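Local coordinates for nitrate regulatory protein (Klebsiella oxytoca, PDB 4AKK) that senses nitrate and nitrite and, in response, binds the nasF leader RNA at its factor-independent terminator to bring about transcription antitermination of the nasFEDCBA operon, at residues I177-P180 and Q181-G184; R220-L223 and V224-D228. All coordinates share one frame; numbering follows the deposited sequence.

Interaction 1: residues I177-P180 and Q181-G184; sequences IDDP and QIAG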
loop_
_atom_site.group_PDB
_atom_site.type_symbol
_atom_site.label_atom_id
_atom_site.label_comp_id
_atom_site.label_asym_id
_atom_site.label_seq_id
_atom_site.Cartn_x
_atom_site.Cartn_y
_atom_site.Cartn_z
ATOM N N ILE A 177 -5.698 -17.217 0.373
ATOM C CA ILE A 177 -4.777 -17.935 1.243
ATOM C C ILE A 177 -4.851 -17.375 2.661
ATOM O O ILE A 177 -4.405 -16.256 2.923
ATOM C CB ILE A 177 -3.334 -17.857 0.727
ATOM C CG1 ILE A 177 -3.240 -18.504 -0.655
ATOM C CG2 ILE A 177 -2.383 -18.523 1.712
ATOM C CD1 ILE A 177 -1.829 -18.686 -1.159
ATOM N N ASP A 178 -5.424 -18.161 3.568
ATOM C CA ASP A 178 -5.588 -17.736 4.960
ATOM C C ASP A 178 -4.330 -17.978 5.808
ATOM O O ASP A 178 -4.029 -17.202 6.713
ATOM C CB ASP A 178 -6.814 -18.413 5.587
ATOM C CG ASP A 178 -8.130 -17.943 4.965
ATOM O OD1 ASP A 178 -8.187 -16.789 4.484
ATOM O OD2 ASP A 178 -9.108 -18.725 4.961
ATOM N N ASP A 179 -3.579 -19.031 5.500
ATOM C CA ASP A 179 -2.373 -19.321 6.269
ATOM C C ASP A 179 -1.307 -18.230 6.206
ATOM O O ASP A 179 -0.821 -17.901 5.131
ATOM C CB ASP A 179 -1.726 -20.628 5.836
ATOM C CG ASP A 179 -0.637 -21.061 6.802
ATOM O OD1 ASP A 179 -0.977 -21.748 7.783
ATOM O OD2 ASP A 179 0.538 -20.667 6.614
ATOM N N PRO A 180 -0.903 -17.711 7.372
ATOM C CA PRO A 180 0.090 -16.634 7.477
ATOM C C PRO A 180 1.464 -17.015 6.912
ATOM O O PRO A 180 2.080 -16.199 6.224
ATOM C CB PRO A 180 0.215 -16.403 8.989
ATOM C CG PRO A 180 -0.949 -17.081 9.606
ATOM C CD PRO A 180 -1.335 -18.200 8.691
ATOM N N GLN A 181 1.948 -18.216 7.215
ATOM C CA GLN A 181 3.265 -18.635 6.738
ATOM C C GLN A 181 3.300 -18.767 5.220
ATOM O O GLN A 181 4.250 -18.333 4.565
ATOM C CB GLN A 181 3.704 -19.957 7.377
ATOM C CG GLN A 181 4.282 -19.817 8.778
ATOM C CD GLN A 181 3.241 -20.045 9.853
ATOM O OE1 GLN A 181 2.827 -21.181 10.104
ATOM N NE2 GLN A 181 2.809 -18.964 10.496
ATOM N N ILE A 182 2.269 -19.381 4.663
ATOM C CA ILE A 182 2.213 -19.547 3.223
ATOM C C ILE A 182 2.067 -18.203 2.523
ATOM O O ILE A 182 2.772 -17.916 1.558
ATOM C CB ILE A 182 1.083 -20.489 2.812
ATOM C CG1 ILE A 182 1.239 -21.819 3.553
ATOM C CG2 ILE A 182 1.106 -20.714 1.312
ATOM C CD1 ILE A 182 2.567 -22.527 3.253
ATOM N N ALA A 183 1.166 -17.370 3.022
ATOM C CA ALA A 183 0.948 -16.069 2.407
ATOM C C ALA A 183 2.248 -15.280 2.419
ATOM O O ALA A 183 2.591 -14.646 1.427
ATOM C CB ALA A 183 -0.166 -15.304 3.117
ATOM N N GLY A 184 2.966 -15.333 3.542
ATOM C CA GLY A 184 4.281 -14.718 3.657
ATOM C C GLY A 184 5.277 -15.254 2.633
ATOM O O GLY A 184 6.087 -14.496 2.082
#

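Interaction 2: residues R220-L223 and V224-D228; sequences RQQL and VDRID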
loop_
_atom_site.group_PDB
_atom_site.type_symbol
_atom_site.label_atom_id
_atom_site.label_comp_id
_atom_site.label_asym_id
_atom_site.label_seq_id
_atom_site.Cartn_x
_atom_site.Cartn_y
_atom_site.Cartn_z
ATOM N N ARG A 220 18.465 5.425 -21.376
ATOM C CA ARG A 220 19.173 5.509 -20.117
ATOM C C ARG A 220 18.242 5.648 -18.892
ATOM O O ARG A 220 18.493 5.051 -17.837
ATOM C CB ARG A 220 20.205 6.646 -20.157
ATOM C CG ARG A 220 20.879 6.871 -18.801
ATOM C CD ARG A 220 21.971 7.928 -18.865
ATOM N NE ARG A 220 21.429 9.276 -18.936
ATOM C CZ ARG A 220 22.170 10.380 -18.888
ATOM N NH1 ARG A 220 23.489 10.291 -18.783
ATOM N NH2 ARG A 220 21.592 11.574 -18.955
ATOM N N GLN A 221 17.180 6.446 -19.008
ATOM C CA GLN A 221 16.270 6.598 -17.867
ATOM C C GLN A 221 15.532 5.275 -17.619
ATOM O O GLN A 221 15.422 4.823 -16.481
ATOM C CB GLN A 221 15.289 7.771 -18.067
ATOM C CG GLN A 221 14.490 8.142 -16.807
ATOM C CD GLN A 221 15.354 8.665 -15.660
ATOM O OE1 GLN A 221 16.078 9.654 -15.803
ATOM N NE2 GLN A 221 15.271 8.002 -14.510
ATOM N N GLN A 222 15.065 4.642 -18.692
ATOM C CA GLN A 222 14.391 3.356 -18.580
ATOM C C GLN A 222 15.313 2.303 -17.955
ATOM O O GLN A 222 14.875 1.463 -17.170
ATOM C CB GLN A 222 13.926 2.877 -19.954
ATOM C CG GLN A 222 12.869 3.765 -20.611
ATOM C CD GLN A 222 12.455 3.234 -21.979
ATOM O OE1 GLN A 222 12.839 2.134 -22.366
ATOM N NE2 GLN A 222 11.675 4.016 -22.716
ATOM N N LEU A 223 16.591 2.351 -18.305
ATOM C CA LEU A 223 17.533 1.373 -17.777
ATOM C C LEU A 223 17.701 1.610 -16.287
ATOM O O LEU A 223 17.529 0.710 -15.468
ATOM C CB LEU A 223 18.883 1.468 -18.496
ATOM C CG LEU A 223 20.014 0.614 -17.918
ATOM C CD1 LEU A 223 19.671 -0.882 -18.035
ATOM C CD2 LEU A 223 21.313 0.929 -18.654
ATOM N N VAL A 224 18.039 2.843 -15.941
ATOM C CA VAL A 224 18.147 3.242 -14.559
ATOM C C VAL A 224 16.904 2.840 -13.759
ATOM O O VAL A 224 17.014 2.388 -12.621
ATOM C CB VAL A 224 18.347 4.770 -14.465
ATOM C CG1 VAL A 224 18.091 5.268 -13.047
ATOM C CG2 VAL A 224 19.749 5.144 -14.945
ATOM N N ASP A 225 15.727 3.023 -14.349
ATOM C CA ASP A 225 14.480 2.749 -13.636
ATOM C C ASP A 225 14.336 1.247 -13.361
ATOM O O ASP A 225 13.806 0.844 -12.332
ATOM C CB ASP A 225 13.256 3.250 -14.424
ATOM C CG ASP A 225 13.210 4.779 -14.577
ATOM O OD1 ASP A 225 13.794 5.517 -13.743
ATOM O OD2 ASP A 225 12.569 5.230 -15.559
ATOM N N ARG A 226 14.799 0.426 -14.292
ATOM C CA ARG A 226 14.751 -1.025 -14.124
ATOM C C ARG A 226 15.713 -1.445 -13.032
ATOM O O ARG A 226 15.424 -2.347 -12.244
ATOM C CB ARG A 226 15.103 -1.742 -15.430
ATOM C CG ARG A 226 14.153 -1.457 -16.585
ATOM C CD ARG A 226 12.728 -1.417 -16.094
ATOM N NE ARG A 226 11.739 -1.239 -17.152
ATOM C CZ ARG A 226 11.395 -0.065 -17.677
ATOM N NH1 ARG A 226 11.994 1.056 -17.283
ATOM N NH2 ARG A 226 10.466 -0.018 -18.619
ATOM N N ILE A 227 16.850 -0.766 -12.957
ATOM C CA ILE A 227 17.849 -1.107 -11.943
ATOM C C ILE A 227 17.410 -0.691 -10.531
ATOM O O ILE A 227 17.477 -1.482 -9.598
ATOM C CB ILE A 227 19.236 -0.516 -12.276
ATOM C CG1 ILE A 227 19.778 -1.164 -13.555
ATOM C CG2 ILE A 227 20.201 -0.712 -11.090
ATOM C CD1 ILE A 227 20.773 -0.288 -14.335
ATOM N N ASP A 228 16.957 0.546 -10.381
ATOM C CA ASP A 228 16.457 1.013 -9.087
ATOM C C ASP A 228 15.234 0.223 -8.633
ATOM O O ASP A 228 15.056 -0.013 -7.452
ATOM C CB ASP A 228 16.102 2.496 -9.158
ATOM C CG ASP A 228 17.319 3.378 -9.365
ATOM O OD1 ASP A 228 18.446 2.929 -9.042
ATOM O OD2 ASP A 228 17.137 4.520 -9.841
#

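Interaction 1: residues I177-P180 and Q181-G184
Ile-177 meets the helix start mainly through its CG2 branch: this methyl lies 4.1 Å from Ile-182 CB and about as far from the methyl of Ala-183. With CG2 anti to the backbone N, this branch is carried to the helix, and the two isoleucine side chains run at about a right angle to one another. Asp-179, two residues on, is the N-cap of helix 180-212. Its CG stands anti to its own backbone N (chi1 -169°), which swings the carboxylate alongside the first turn, where OD2 accepts from Ile-182 N at 2.9 Å through the anti lone pair. The bond is fairly straight, 163° at the hydrogen. The CG1 methylene of Ile-182 lies against the same OD2 that caps its N-H, at 3.3 Å. Set at the amino end of the helix, the carboxylate is probably stabilised as an anion by the helix dipole. Asp-179 also gives its main-chain O to Ala-183 N at 2.9 Å, and is thus tied to the helix by both carboxylate and carbonyl. Pro-180, the first helical residue, has no N-H to be capped; its O makes the next i to i+4 bond, accepting from Gly-184 N at 3.0 Å. Around this turn, Asp-179 and Pro-180 touch Gln-49 of helix 37-52, while Ile-182 packs on Leu-304, Ala-307 and Leu-311 of helix 277-312.

Interaction 2: residues R220-L223 and V224-D228
Leu-223 against Ile-227, and Val-224 against Arg-220, bury the most surface in this turn of helix 217-240, an alpha-helix within the all-helical NIT sensor, whose i to i+4 bonds join each residue to the next turn. Leu-223 O accepts from Ile-227 N, and the two side chains meet as well, Leu-223 CG 3.8 Å from Ile-227 CD1, crossing at a slant. Both side chains also touch Glu-202 of helix 180-212, and Leu-223 reaches Ala-266 of helix 257-267. Val-224 is held by the bond from its N to Arg-220 O, 2.9 Å long and almost straight at 170°, and its CG2 sits 3.2 Å from that same oxygen. This branch lies anti to the carbonyl carbon, beside the backbone N, which brings it next to the acceptor of the N-H. Val-224 also packs on Cys-267 of helix 257-267 and on Met-403 of helix 403-412. Arg-220 itself forms a salt bridge with Glu-386 and a cation-pi contact with Trp-389. Gln-222 turns its amide back to Glu-218, whereas Arg-226 sends NE to Gln-201. Gln-221 bends at chi2 (64°) so that its amide spans two partners: OE1 accepts from Trp-389 NE1, while NE2 serves Asp-225. In that second bond Gln-221 NE2 reaches Asp-225 OD1 at 3.0 Å on the syn side of the carboxylate, with the oxygen close to the amide plane but the nitrogen 32° out of the carboxylate plane.

Interaction 1 and interaction 2 are local contacts on successive helices: residues 177-184 start helix 180-212, and residues 220-228 lie near the beginning of helix 217-240, which follows it. Their centres are 33 Å apart, on opposite sides of the chain's centre, and they do not touch, the nearest atoms being about 20 Å apart. Helix 180-212 nevertheless links them, because its far end, at Glu-202 and Leu-205, packs against interaction 2. Interaction 1 adjoins helices 37-52 and 277-312, whereas interaction 2 reaches Trp-389 and Met-403 in the ANTAR range, consistent with a place where nitrate receptor meets RNA-binding effector. A 1,2-ethanediol, probably from the crystallisation liquor, lies about 3 Å from the Arg-220 side chain.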